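Local structure of glycosyl transferase family 9 (Veillonella parvula, 3TOV) at residues D7-V13 with H38-V44; L160-I164 with H274-Q279; A300-V304 with T343-S348; T136-M142 with F293-Y298. The protein probably transfers a sugar, such as a heptose, from an activated nucleotide donor to an acceptor, as other family 9 glycosyltransferases of the GT-B type do. One frame throughout, in Å; residues are numbered along the deposited sequence.

Interaction 1. Residues D7-V13 with H38-V44; sequences DYKRIVV and HSHITYV
Arg10 and His40 lie side by side, with the guanidinium flat on the imidazole. Their centres are 3.9 Å apart and their planes differ by 17°. A bend at chi3 (119°) turns the guanidinium so that its NH2 sits over the middle of the His40 ring. Before the strands begin, the rings of Tyr8 and His38 make an offset stack, centroids 4.3 Å apart, and His38 CB lies over the tyrosine face. Asp7 grips His38 twice. Asp7 OD2 takes a bond from His38 ND1 at 2.9 Å, tilted from the ring plane, and OD1 takes one from His38 N. Both use the syn side of the carboxylate. Further along, Ile11 CD1 packs on Ser39 CB at 3.7 Å, and Val12 CG1 on Val44 CG2 at 4.0 Å. The backbones are joined by the ladder Ile11 N to His40 O, Thr42 N to Ile11 O and Val13 N to Thr42 O. Helices 19-23 and 26-35 connect the two strands. This is the parallel beta-alpha-beta unit of a Rossmann-like domain.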
loop_
_atom_site.group_PDB
_atom_site.type_symbol
_atom_site.label_atom_id
_atom_site.label_comp_id
_atom_site.label_asym_id
_atom_site.label_seq_id
_atom_site.Cartn_x
_atom_site.Cartn_y
_atom_site.Cartn_z
ATOM N N ASP A 7 -4.636 -24.297 -11.983
ATOM C CA ASP A 7 -3.407 -24.520 -12.743
ATOM C C ASP A 7 -3.695 -24.808 -14.222
ATOM O O ASP A 7 -4.719 -25.402 -14.561
ATOM C CB ASP A 7 -2.573 -25.643 -12.115
ATOM C CG ASP A 7 -1.119 -25.615 -12.561
ATOM O OD1 ASP A 7 -0.699 -24.609 -13.169
ATOM O OD2 ASP A 7 -0.390 -26.593 -12.296
ATOM N N TYR A 8 -2.796 -24.364 -15.095
ATOM C CA TYR A 8 -2.924 -24.605 -16.534
ATOM C C TYR A 8 -4.061 -23.821 -17.202
ATOM O O TYR A 8 -4.617 -24.256 -18.206
ATOM C CB TYR A 8 -3.050 -26.111 -16.831
ATOM C CG TYR A 8 -1.725 -26.834 -16.787
ATOM C CD1 TYR A 8 -0.739 -26.568 -17.729
ATOM C CD2 TYR A 8 -1.449 -27.771 -15.804
ATOM C CE1 TYR A 8 0.493 -27.215 -17.697
ATOM C CE2 TYR A 8 -0.216 -28.432 -15.760
ATOM C CZ TYR A 8 0.753 -28.150 -16.713
ATOM O OH TYR A 8 1.979 -28.796 -16.688
ATOM N N LYS A 9 -4.391 -22.657 -16.655
ATOM C CA LYS A 9 -5.503 -21.866 -17.178
ATOM C C LYS A 9 -5.097 -20.413 -17.479
ATOM O O LYS A 9 -4.141 -19.895 -16.908
ATOM C CB LYS A 9 -6.681 -21.880 -16.185
ATOM C CG LYS A 9 -7.099 -23.248 -15.672
ATOM C CD LYS A 9 -7.466 -24.166 -16.815
ATOM C CE LYS A 9 -8.600 -25.098 -16.431
ATOM N NZ LYS A 9 -9.785 -24.306 -15.984
ATOM N N ARG A 10 -5.829 -19.766 -18.380
ATOM C CA ARG A 10 -5.672 -18.335 -18.595
ATOM C C ARG A 10 -6.623 -17.612 -17.672
ATOM O O ARG A 10 -7.830 -17.841 -17.719
ATOM C CB ARG A 10 -5.986 -17.945 -20.035
ATOM C CG ARG A 10 -4.970 -18.440 -21.037
ATOM C CD ARG A 10 -5.152 -17.783 -22.396
ATOM N NE ARG A 10 -3.957 -17.037 -22.777
ATOM C CZ ARG A 10 -3.873 -15.711 -22.774
ATOM N NH1 ARG A 10 -4.929 -14.982 -22.423
ATOM N NH2 ARG A 10 -2.736 -15.122 -23.130
ATOM N N ILE A 11 -6.078 -16.724 -16.849
ATOM C CA ILE A 11 -6.860 -16.097 -15.797
ATOM C C ILE A 11 -6.743 -14.578 -15.820
ATOM O O ILE A 11 -5.660 -14.032 -16.022
ATOM C CB ILE A 11 -6.399 -16.604 -14.428
ATOM C CG1 ILE A 11 -6.348 -18.129 -14.422
ATOM C CG2 ILE A 11 -7.320 -16.121 -13.342
ATOM C CD1 ILE A 11 -5.546 -18.687 -13.282
ATOM N N VAL A 12 -7.861 -13.894 -15.618
ATOM C CA VAL A 12 -7.817 -12.447 -15.462
ATOM C C VAL A 12 -8.215 -11.994 -14.046
ATOM O O VAL A 12 -9.177 -12.490 -13.458
ATOM C CB VAL A 12 -8.680 -11.733 -16.515
ATOM C CG1 VAL A 12 -8.832 -10.263 -16.173
ATOM C CG2 VAL A 12 -8.053 -11.884 -17.864
ATOM N N VAL A 13 -7.455 -11.054 -13.501
ATOM C CA VAL A 13 -7.790 -10.471 -12.215
ATOM C C VAL A 13 -8.146 -9.009 -12.432
ATOM O O VAL A 13 -7.411 -8.268 -13.072
ATOM C CB VAL A 13 -6.627 -10.601 -11.216
ATOM C CG1 VAL A 13 -7.033 -10.110 -9.814
ATOM C CG2 VAL A 13 -6.171 -12.042 -11.166
ATOM N N HIS A 38 1.569 -22.862 -13.701
ATOM C CA HIS A 38 1.635 -22.903 -15.150
ATOM C C HIS A 38 0.612 -21.984 -15.783
ATOM O O HIS A 38 0.766 -21.566 -16.928
ATOM C CB HIS A 38 1.424 -24.329 -15.643
ATOM C CG HIS A 38 2.303 -25.333 -14.967
ATOM N ND1 HIS A 38 1.802 -26.358 -14.195
ATOM C CD2 HIS A 38 3.650 -25.462 -14.937
ATOM C CE1 HIS A 38 2.802 -27.086 -13.729
ATOM N NE2 HIS A 38 3.935 -26.561 -14.161
ATOM N N SER A 39 -0.435 -21.673 -15.030
ATOM C CA SER A 39 -1.496 -20.811 -15.523
ATOM C C SER A 39 -0.932 -19.528 -16.120
ATOM O O SER A 39 0.096 -19.025 -15.682
ATOM C CB SER A 39 -2.456 -20.465 -14.389
ATOM O OG SER A 39 -2.811 -21.628 -13.665
ATOM N N HIS A 40 -1.605 -19.014 -17.139
ATOM C CA HIS A 40 -1.294 -17.688 -17.633
ATOM C C HIS A 40 -2.165 -16.661 -16.917
ATOM O O HIS A 40 -3.400 -16.721 -16.958
ATOM C CB HIS A 40 -1.503 -17.583 -19.142
ATOM C CG HIS A 40 -1.301 -16.197 -19.669
ATOM N ND1 HIS A 40 -2.255 -15.208 -19.540
ATOM C CD2 HIS A 40 -0.244 -15.626 -20.293
ATOM C CE1 HIS A 40 -1.795 -14.092 -20.072
ATOM N NE2 HIS A 40 -0.580 -14.320 -20.539
ATOM N N ILE A 41 -1.517 -15.711 -16.263
ATOM C CA ILE A 41 -2.237 -14.791 -15.405
ATOM C C ILE A 41 -2.091 -13.378 -15.908
ATOM O O ILE A 41 -0.993 -12.958 -16.259
ATOM C CB ILE A 41 -1.720 -14.857 -13.963
ATOM C CG1 ILE A 41 -1.992 -16.245 -13.370
ATOM C CG2 ILE A 41 -2.377 -13.779 -13.143
ATOM C CD1 ILE A 41 -1.267 -16.543 -12.064
ATOM N N THR A 42 -3.197 -12.643 -15.943
ATOM C CA THR A 42 -3.143 -11.247 -16.348
ATOM C C THR A 42 -3.907 -10.338 -15.375
ATOM O O THR A 42 -5.013 -10.669 -14.939
ATOM C CB THR A 42 -3.586 -11.051 -17.826
ATOM O OG1 THR A 42 -4.584 -10.033 -17.904
ATOM C CG2 THR A 42 -4.133 -12.354 -18.415
ATOM N N TYR A 43 -3.280 -9.205 -15.033
ATOM C CA TYR A 43 -3.799 -8.230 -14.067
ATOM C C TYR A 43 -4.319 -6.972 -14.742
ATOM O O TYR A 43 -3.791 -6.542 -15.758
ATOM C CB TYR A 43 -2.681 -7.802 -13.135
ATOM C CG TYR A 43 -3.127 -7.216 -11.800
ATOM C CD1 TYR A 43 -3.047 -7.973 -10.644
ATOM C CD2 TYR A 43 -3.588 -5.905 -11.693
ATOM C CE1 TYR A 43 -3.423 -7.467 -9.426
ATOM C CE2 TYR A 43 -3.974 -5.384 -10.471
ATOM C CZ TYR A 43 -3.884 -6.181 -9.334
ATOM O OH TYR A 43 -4.250 -5.721 -8.087
ATOM N N VAL A 44 -5.329 -6.359 -14.144
ATOM C CA VAL A 44 -5.919 -5.150 -14.691
ATOM C C VAL A 44 -6.086 -4.052 -13.626
ATOM O O VAL A 44 -7.040 -4.091 -12.843
ATOM C CB VAL A 44 -7.273 -5.475 -15.318
ATOM C CG1 VAL A 44 -7.834 -4.267 -16.045
ATOM C CG2 VAL A 44 -7.129 -6.660 -16.269
#

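Interaction 2. Residues L160-I164 with H274-Q279; sequences LHIEI and HVGISQ
Gln279 NE2 gives a bond to Ile162 O, 2.9 Å away, and a weak one to Ser278 OG. The Ile162 oxygen lies close to the amide plane of the glutamine, and the N-H points at it with an angle of 156°. A bend at chi2 (-67°) folds the chain of Gln279 back, which brings the amide to the loop 160-164. Ser278 OG in turn bonds Val275 O at 2.7 Å, in the last turn of helix 271-277. Ser278 OG also lies 3.5 Å from Ile162 CG1. Ile164 CG2 lies 3.8 Å from Gln279 OE1. Leu160 makes the apolar half of the contact. Leu160 CD1 touches Ile277 CG2 at 3.9 Å and His274 CB at 4.0 Å, and this methyl lies at the edge of the His274 ring. Leu160 and Ile162 also pack on Ile23 of helix 19-23. A leucine at Gln279 removes the amide, and Ile162 O, on a buried residue, would probably lose this donor. The loop leads from the first sheet to the second. One directed amide bond helps to set the loop against the helix end, and hydrocarbon packing fills in beside it.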
loop_
_atom_site.group_PDB
_atom_site.type_symbol
_atom_site.label_atom_id
_atom_site.label_comp_id
_atom_site.label_asym_id
_atom_site.label_seq_id
_atom_site.Cartn_x
_atom_site.Cartn_y
_atom_site.Cartn_z
ATOM N N LEU A 160 3.741 -7.932 1.400
ATOM C CA LEU A 160 3.619 -7.043 0.256
ATOM C C LEU A 160 4.950 -6.894 -0.475
ATOM O O LEU A 160 6.039 -7.003 0.110
ATOM C CB LEU A 160 3.136 -5.672 0.702
ATOM C CG LEU A 160 2.100 -5.639 1.818
ATOM C CD1 LEU A 160 1.882 -4.203 2.264
ATOM C CD2 LEU A 160 0.799 -6.246 1.375
ATOM N N HIS A 161 4.850 -6.621 -1.765
ATOM C CA HIS A 161 6.014 -6.619 -2.628
ATOM C C HIS A 161 5.807 -5.664 -3.801
ATOM O O HIS A 161 4.738 -5.627 -4.405
ATOM C CB HIS A 161 6.258 -8.036 -3.144
ATOM C CG HIS A 161 7.455 -8.159 -4.026
ATOM N ND1 HIS A 161 7.451 -8.912 -5.180
ATOM C CD2 HIS A 161 8.697 -7.631 -3.923
ATOM C CE1 HIS A 161 8.641 -8.841 -5.753
ATOM N NE2 HIS A 161 9.414 -8.069 -5.010
ATOM N N ILE A 162 6.819 -4.864 -4.098
ATOM C CA ILE A 162 6.835 -4.142 -5.354
ATOM C C ILE A 162 8.210 -4.301 -5.932
ATOM O O ILE A 162 9.207 -4.004 -5.267
ATOM C CB ILE A 162 6.516 -2.668 -5.206
ATOM C CG1 ILE A 162 5.097 -2.495 -4.673
ATOM C CG2 ILE A 162 6.635 -1.986 -6.556
ATOM C CD1 ILE A 162 4.623 -1.055 -4.651
ATOM N N GLU A 163 8.260 -4.812 -7.157
ATOM C CA GLU A 163 9.525 -5.114 -7.799
ATOM C C GLU A 163 9.967 -3.842 -8.466
ATOM O O GLU A 163 9.220 -3.289 -9.271
ATOM C CB GLU A 163 9.331 -6.213 -8.835
ATOM C CG GLU A 163 10.601 -6.898 -9.264
ATOM C CD GLU A 163 11.226 -7.696 -8.144
ATOM O OE1 GLU A 163 11.127 -8.944 -8.175
ATOM O OE2 GLU A 163 11.818 -7.070 -7.232
ATOM N N ILE A 164 11.150 -3.349 -8.103
ATOM C CA ILE A 164 11.669 -2.118 -8.697
ATOM C C ILE A 164 12.783 -2.467 -9.668
ATOM O O ILE A 164 13.535 -3.412 -9.443
ATOM C CB ILE A 164 12.188 -1.093 -7.644
ATOM C CG1 ILE A 164 13.553 -1.508 -7.091
ATOM C CG2 ILE A 164 11.178 -0.883 -6.522
ATOM C CD1 ILE A 164 14.067 -0.587 -6.012
ATOM N N HIS A 274 2.172 1.355 2.909
ATOM C CA HIS A 274 2.288 0.033 2.309
ATOM C C HIS A 274 3.466 -0.066 1.322
ATOM O O HIS A 274 4.169 -1.080 1.288
ATOM C CB HIS A 274 0.963 -0.391 1.681
ATOM C CG HIS A 274 -0.193 -0.321 2.627
ATOM N ND1 HIS A 274 -1.066 0.745 2.657
ATOM C CD2 HIS A 274 -0.608 -1.173 3.594
ATOM C CE1 HIS A 274 -1.978 0.541 3.592
ATOM N NE2 HIS A 274 -1.722 -0.614 4.176
ATOM N N VAL A 275 3.687 0.985 0.536
ATOM C CA VAL A 275 4.864 1.055 -0.326
ATOM C C VAL A 275 6.130 0.842 0.496
ATOM O O VAL A 275 7.022 0.103 0.107
ATOM C CB VAL A 275 4.976 2.420 -1.027
ATOM C CG1 VAL A 275 6.254 2.490 -1.857
ATOM C CG2 VAL A 275 3.746 2.686 -1.882
ATOM N N GLY A 276 6.205 1.502 1.639
ATOM C CA GLY A 276 7.341 1.325 2.519
ATOM C C GLY A 276 7.495 -0.139 2.860
ATOM O O GLY A 276 8.514 -0.748 2.546
ATOM N N ILE A 277 6.466 -0.700 3.490
ATOM C CA ILE A 277 6.461 -2.096 3.921
ATOM C C ILE A 277 6.884 -3.038 2.803
ATOM O O ILE A 277 7.631 -3.990 3.028
ATOM C CB ILE A 277 5.059 -2.509 4.405
ATOM C CG1 ILE A 277 4.651 -1.698 5.631
ATOM C CG2 ILE A 277 4.982 -4.007 4.702
ATOM C CD1 ILE A 277 3.259 -2.035 6.091
ATOM N N SER A 278 6.403 -2.758 1.597
ATOM C CA SER A 278 6.677 -3.597 0.440
ATOM C C SER A 278 8.132 -3.520 -0.001
ATOM O O SER A 278 8.505 -4.083 -1.028
ATOM C CB SER A 278 5.781 -3.186 -0.727
ATOM O OG SER A 278 6.291 -2.022 -1.367
ATOM N N GLN A 279 8.946 -2.810 0.765
ATOM C CA GLN A 279 10.365 -2.685 0.469
ATOM C C GLN A 279 11.179 -3.018 1.711
ATOM O O GLN A 279 12.373 -2.711 1.789
ATOM C CB GLN A 279 10.702 -1.266 0.010
ATOM C CG GLN A 279 9.911 -0.777 -1.194
ATOM C CD GLN A 279 10.238 -1.526 -2.466
ATOM O OE1 GLN A 279 11.405 -1.700 -2.823
ATOM N NE2 GLN A 279 9.199 -1.973 -3.165
#

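Interaction 3. Residues A300-V304 with T343-S348; sequences AHAIV and TLLLES
His301 NE2 donates to Glu347 OE1 at 3.1 Å, with an N-H...O angle of 159°. The oxygen lies near the ring plane of the histidine, but the histidine meets it from above the carboxylate plane. Leu344 CD2 lies over one face of the same ring, modelled too close for its details to be trusted. Leu344 also meets Ile303, whose CD1 is 3.8 Å from Leu344 CG. These two side chains run past each other in opposite directions. The imidazole reaches the helix because His301 CG is anti to the backbone N (chi1 -175°). A valine in place of Leu344 shortens the side chain and would probably open a gap beneath the His301 ring and beside Ile303. The next shell helps to place these groups. His301 is the centre of an inverse gamma turn just before the strand, and its backbone is bonded to that of Ile283. Ser348 OG bonds Leu344 O at 3.0 Å. Leu344 also packs on Val284 and Leu264. Strand 302-305 is the outermost strand of the second sheet on this side. The end of helix 334-347 runs nearly antiparallel to it, and the axes of the short segments come within 9.7 Å.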
loop_
_atom_site.group_PDB
_atom_site.type_symbol
_atom_site.label_atom_id
_atom_site.label_comp_id
_atom_site.label_asym_id
_atom_site.label_seq_id
_atom_site.Cartn_x
_atom_site.Cartn_y
_atom_site.Cartn_z
ATOM N N ALA A 300 4.551 -7.159 8.711
ATOM C CA ALA A 300 5.613 -6.157 8.732
ATOM C C ALA A 300 6.327 -6.037 10.078
ATOM O O ALA A 300 5.755 -6.326 11.133
ATOM C CB ALA A 300 5.053 -4.798 8.319
ATOM N N HIS A 301 7.581 -5.598 10.032
ATOM C CA HIS A 301 8.278 -5.225 11.242
ATOM C C HIS A 301 7.893 -3.781 11.559
ATOM O O HIS A 301 8.552 -2.843 11.133
ATOM C CB HIS A 301 9.793 -5.371 11.089
ATOM C CG HIS A 301 10.554 -5.108 12.359
ATOM N ND1 HIS A 301 11.863 -4.666 12.372
ATOM C CD2 HIS A 301 10.186 -5.224 13.661
ATOM C CE1 HIS A 301 12.268 -4.527 13.624
ATOM N NE2 HIS A 301 11.270 -4.859 14.425
ATOM N N ALA A 302 6.807 -3.608 12.305
ATOM C CA ALA A 302 6.322 -2.271 12.614
ATOM C C ALA A 302 5.924 -2.090 14.084
ATOM O O ALA A 302 6.103 -2.970 14.917
ATOM C CB ALA A 302 5.149 -1.911 11.689
ATOM N N ILE A 303 5.399 -0.916 14.387
ATOM C CA ILE A 303 4.890 -0.585 15.701
ATOM C C ILE A 303 3.830 0.462 15.434
ATOM O O ILE A 303 4.113 1.536 14.908
ATOM C CB ILE A 303 5.952 0.084 16.601
ATOM C CG1 ILE A 303 7.064 -0.866 16.989
ATOM C CG2 ILE A 303 5.336 0.634 17.871
ATOM C CD1 ILE A 303 8.122 -0.140 17.792
ATOM N N VAL A 304 2.605 0.145 15.801
ATOM C CA VAL A 304 1.484 1.020 15.577
ATOM C C VAL A 304 1.156 1.757 16.871
ATOM O O VAL A 304 0.910 1.139 17.903
ATOM C CB VAL A 304 0.307 0.180 15.096
ATOM C CG1 VAL A 304 -0.974 1.005 14.973
ATOM C CG2 VAL A 304 0.698 -0.477 13.801
ATOM N N THR A 343 13.708 1.892 18.885
ATOM C CA THR A 343 13.512 0.480 19.156
ATOM C C THR A 343 13.642 -0.311 17.872
ATOM O O THR A 343 14.438 -1.254 17.793
ATOM C CB THR A 343 12.113 0.212 19.722
ATOM O OG1 THR A 343 12.006 0.787 21.033
ATOM C CG2 THR A 343 11.840 -1.288 19.765
ATOM N N LEU A 344 12.843 0.074 16.873
ATOM C CA LEU A 344 12.845 -0.605 15.583
ATOM C C LEU A 344 14.204 -0.469 14.921
ATOM O O LEU A 344 14.677 -1.400 14.269
ATOM C CB LEU A 344 11.763 -0.038 14.671
ATOM C CG LEU A 344 10.321 -0.543 14.779
ATOM C CD1 LEU A 344 9.377 0.289 13.918
ATOM C CD2 LEU A 344 10.250 -2.002 14.375
ATOM N N LEU A 345 14.826 0.698 15.105
ATOM C CA LEU A 345 16.135 1.004 14.523
ATOM C C LEU A 345 17.202 0.045 15.009
ATOM O O LEU A 345 18.126 -0.321 14.267
ATOM C CB LEU A 345 16.541 2.429 14.869
ATOM C CG LEU A 345 15.978 3.436 13.884
ATOM C CD1 LEU A 345 16.300 4.831 14.347
ATOM C CD2 LEU A 345 16.595 3.158 12.541
ATOM N N LEU A 346 17.063 -0.340 16.273
ATOM C CA LEU A 346 17.900 -1.349 16.895
ATOM C C LEU A 346 17.543 -2.757 16.397
ATOM O O LEU A 346 18.390 -3.455 15.826
ATOM C CB LEU A 346 17.734 -1.268 18.407
ATOM C CG LEU A 346 18.556 -2.280 19.193
ATOM C CD1 LEU A 346 20.019 -2.167 18.809
ATOM C CD2 LEU A 346 18.372 -2.060 20.670
ATOM N N GLU A 347 16.286 -3.154 16.607
ATOM C CA GLU A 347 15.778 -4.479 16.234
ATOM C C GLU A 347 15.995 -4.859 14.763
ATOM O O GLU A 347 15.883 -6.031 14.409
ATOM C CB GLU A 347 14.273 -4.566 16.500
ATOM C CG GLU A 347 13.819 -4.796 17.931
ATOM C CD GLU A 347 12.290 -4.936 18.021
ATOM O OE1 GLU A 347 11.571 -4.105 17.412
ATOM O OE2 GLU A 347 11.803 -5.886 18.684
ATOM N N SER A 348 16.262 -3.883 13.897
ATOM C CA SER A 348 16.398 -4.186 12.471
ATOM C C SER A 348 17.854 -4.352 12.032
ATOM O O SER A 348 18.381 -5.469 12.029
ATOM C CB SER A 348 15.638 -3.170 11.592
ATOM O OG SER A 348 16.138 -1.851 11.704
#

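Interaction 4. Residues T136-M142 with F293-Y298; sequences TRHAADM and FFYGPY. With SO4 (sulfate ion), chain D.
The His138 ring has Phe293 O at its edge and Phe294 O over one face. His138 ND1 donates to Phe293 O at 3.0 Å, and the oxygen lies in the ring plane, which helps to fix the rotation of the imidazole. Gly296 O also lies at the edge, beside CE1. The Tyr298 ring has Ala140 CB over the centre of one face, 3.8 Å from the centroid, and Asp141 OD1 at its edge. The rings of His138 and Tyr298 are almost parallel but slid apart, so they barely overlap. His138 is the N-cap residue of helix 139-149. Ala139 N gives a nearly straight bond (170°) to Phe294 O at 2.8 Å. The contact thus joins a helix that follows the first Rossmann-like sheet to the short helix and loop between the last two strands of the second, as expected at the interdomain region of a GT-B fold. Tyr298 OH donates to Asp141 OD1 at 3.3 Å and is also bonded to Asn157. Arg137 NE forms a salt bridge with Asp133. Arg137 NH1 bonds a sulfate ion, modelled doubtfully close, that probably came from the crystallisation liquor.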
loop_
_atom_site.group_PDB
_atom_site.type_symbol
_atom_site.label_atom_id
_atom_site.label_comp_id
_atom_site.label_asym_id
_atom_site.label_seq_id
_atom_site.Cartn_x
_atom_site.Cartn_y
_atom_site.Cartn_z
ATOM N N THR A 136 -13.335 -10.106 9.703
ATOM C CA THR A 136 -12.490 -11.025 10.443
ATOM C C THR A 136 -11.060 -11.158 9.924
ATOM O O THR A 136 -10.185 -11.743 10.567
ATOM C CB THR A 136 -13.193 -12.390 10.590
ATOM O OG1 THR A 136 -13.530 -12.587 11.970
ATOM C CG2 THR A 136 -12.323 -13.535 10.099
ATOM N N ARG A 137 -10.800 -10.574 8.769
ATOM C CA ARG A 137 -9.447 -10.615 8.246
ATOM C C ARG A 137 -8.841 -9.228 8.036
ATOM O O ARG A 137 -9.555 -8.240 7.885
ATOM C CB ARG A 137 -9.413 -11.433 6.961
ATOM C CG ARG A 137 -8.945 -12.849 7.166
ATOM C CD ARG A 137 -9.416 -13.749 6.063
ATOM N NE ARG A 137 -10.685 -14.386 6.398
ATOM C CZ ARG A 137 -10.854 -15.704 6.469
ATOM N NH1 ARG A 137 -12.042 -16.204 6.778
ATOM N NH2 ARG A 137 -9.831 -16.522 6.220
ATOM N N HIS A 138 -7.516 -9.167 8.084
ATOM C CA HIS A 138 -6.779 -8.036 7.545
ATOM C C HIS A 138 -7.075 -8.014 6.035
ATOM O O HIS A 138 -7.377 -9.052 5.441
ATOM C CB HIS A 138 -5.293 -8.252 7.830
ATOM C CG HIS A 138 -4.388 -7.219 7.237
ATOM N ND1 HIS A 138 -4.220 -5.968 7.789
ATOM C CD2 HIS A 138 -3.570 -7.267 6.162
ATOM C CE1 HIS A 138 -3.354 -5.280 7.067
ATOM N NE2 HIS A 138 -2.946 -6.047 6.074
ATOM N N ALA A 139 -7.012 -6.846 5.410
ATOM C CA ALA A 139 -7.394 -6.732 3.999
ATOM C C ALA A 139 -6.641 -7.676 3.030
ATOM O O ALA A 139 -7.200 -8.133 2.020
ATOM C CB ALA A 139 -7.263 -5.299 3.540
ATOM N N ALA A 140 -5.381 -7.968 3.332
ATOM C CA ALA A 140 -4.593 -8.805 2.440
ATOM C C ALA A 140 -4.964 -10.273 2.597
ATOM O O ALA A 140 -4.966 -11.035 1.624
ATOM C CB ALA A 140 -3.106 -8.593 2.668
ATOM N N ASP A 141 -5.285 -10.658 3.826
ATOM C CA ASP A 141 -5.724 -12.014 4.106
ATOM C C ASP A 141 -7.109 -12.252 3.524
ATOM O O ASP A 141 -7.439 -13.368 3.109
ATOM C CB ASP A 141 -5.740 -12.285 5.608
ATOM C CG ASP A 141 -4.343 -12.365 6.204
ATOM O OD1 ASP A 141 -3.409 -12.792 5.483
ATOM O OD2 ASP A 141 -4.187 -11.995 7.397
HETATM N N MSE A 142 -7.926 -11.204 3.499
HETATM C CA MSE A 142 -9.283 -11.355 2.994
HETATM C C MSE A 142 -9.295 -11.559 1.473
HETATM O O MSE A 142 -10.162 -12.258 0.935
HETATM C CB MSE A 142 -10.178 -10.187 3.433
HETATM C CG MSE A 142 -10.344 -9.063 2.423
HETATM SE SE MSE A 142 -11.866 -7.913 2.878
HETATM C CE MSE A 142 -11.444 -6.430 1.740
ATOM N N PHE A 293 -6.311 -3.069 12.612
ATOM C CA PHE A 293 -6.484 -4.469 12.303
ATOM C C PHE A 293 -6.599 -4.724 10.818
ATOM O O PHE A 293 -5.873 -5.547 10.271
ATOM C CB PHE A 293 -7.689 -5.083 12.989
ATOM C CG PHE A 293 -7.840 -6.535 12.677
ATOM C CD1 PHE A 293 -6.822 -7.426 13.004
ATOM C CD2 PHE A 293 -8.958 -7.009 12.007
ATOM C CE1 PHE A 293 -6.936 -8.770 12.698
ATOM C CE2 PHE A 293 -9.083 -8.358 11.709
ATOM C CZ PHE A 293 -8.074 -9.238 12.057
ATOM N N PHE A 294 -7.516 -4.013 10.170
ATOM C CA PHE A 294 -7.873 -4.319 8.790
ATOM C C PHE A 294 -6.876 -3.813 7.761
ATOM O O PHE A 294 -6.435 -4.578 6.898
ATOM C CB PHE A 294 -9.248 -3.774 8.473
ATOM C CG PHE A 294 -10.290 -4.241 9.410
ATOM C CD1 PHE A 294 -11.125 -5.292 9.062
ATOM C CD2 PHE A 294 -10.425 -3.649 10.653
ATOM C CE1 PHE A 294 -12.097 -5.732 9.924
ATOM C CE2 PHE A 294 -11.390 -4.077 11.527
ATOM C CZ PHE A 294 -12.233 -5.125 11.163
ATOM N N TYR A 295 -6.520 -2.536 7.834
ATOM C CA TYR A 295 -5.589 -2.006 6.845
ATOM C C TYR A 295 -4.239 -1.546 7.431
ATOM O O TYR A 295 -3.617 -0.604 6.934
ATOM C CB TYR A 295 -6.250 -0.908 5.999
ATOM C CG TYR A 295 -7.371 -1.398 5.113
ATOM C CD1 TYR A 295 -7.121 -1.852 3.824
ATOM C CD2 TYR A 295 -8.679 -1.404 5.556
ATOM C CE1 TYR A 295 -8.153 -2.309 2.999
ATOM C CE2 TYR A 295 -9.709 -1.849 4.744
ATOM C CZ TYR A 295 -9.446 -2.307 3.468
ATOM O OH TYR A 295 -10.483 -2.751 2.663
ATOM N N GLY A 296 -3.775 -2.224 8.470
ATOM C CA GLY A 296 -2.497 -1.881 9.048
ATOM C C GLY A 296 -1.341 -2.531 8.310
ATOM O O GLY A 296 -1.511 -3.039 7.192
ATOM N N PRO A 297 -0.150 -2.501 8.936
ATOM C CA PRO A 297 1.124 -3.088 8.499
ATOM C C PRO A 297 1.093 -4.608 8.390
ATOM O O PRO A 297 1.411 -5.320 9.350
ATOM C CB PRO A 297 2.097 -2.674 9.599
ATOM C CG PRO A 297 1.504 -1.458 10.182
ATOM C CD PRO A 297 0.020 -1.642 10.116
ATOM N N TYR A 298 0.737 -5.100 7.212
ATOM C CA TYR A 298 0.624 -6.533 7.000
ATOM C C TYR A 298 1.967 -7.230 6.964
ATOM O O TYR A 298 2.819 -6.882 6.141
ATOM C CB TYR A 298 -0.070 -6.794 5.684
ATOM C CG TYR A 298 -0.141 -8.242 5.314
ATOM C CD1 TYR A 298 -1.083 -9.072 5.904
ATOM C CD2 TYR A 298 0.715 -8.780 4.364
ATOM C CE1 TYR A 298 -1.175 -10.399 5.561
ATOM C CE2 TYR A 298 0.636 -10.110 4.010
ATOM C CZ TYR A 298 -0.317 -10.917 4.610
ATOM O OH TYR A 298 -0.423 -12.251 4.268
HETATM S S SO4 D . -14.435 -18.723 7.378
HETATM O O1 SO4 D . -14.431 -18.825 5.912
HETATM O O2 SO4 D . -13.275 -17.951 7.822
HETATM O O3 SO4 D . -15.676 -18.083 7.816
HETATM O O4 SO4 D . -14.356 -20.060 7.971
#

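How the interactions relate
Interaction 1 stands apart, inside the first sheet. Its centre is about 22 Å from that of interaction 2, with nearest atoms about 10 Å apart. The other three contacts adjoin one another. Interactions 2 and 4 meet where His274 NE2 makes a weak bond to Tyr295 O at 3.3 Å, and interaction 2 is nested in the loop that interaction 4 closes. Both tie segments following the first sheet to the second domain. Ile277 CG2 touches Ala300 CB at 3.7 Å, linking 2 and 3. Pro297 CB meets Ala302 CB at 3.8 Å, linking 4 and 3. In GT-B enzymes the active-site cleft lies between the domains, probably nearer to interactions 2 and 4 than to 1.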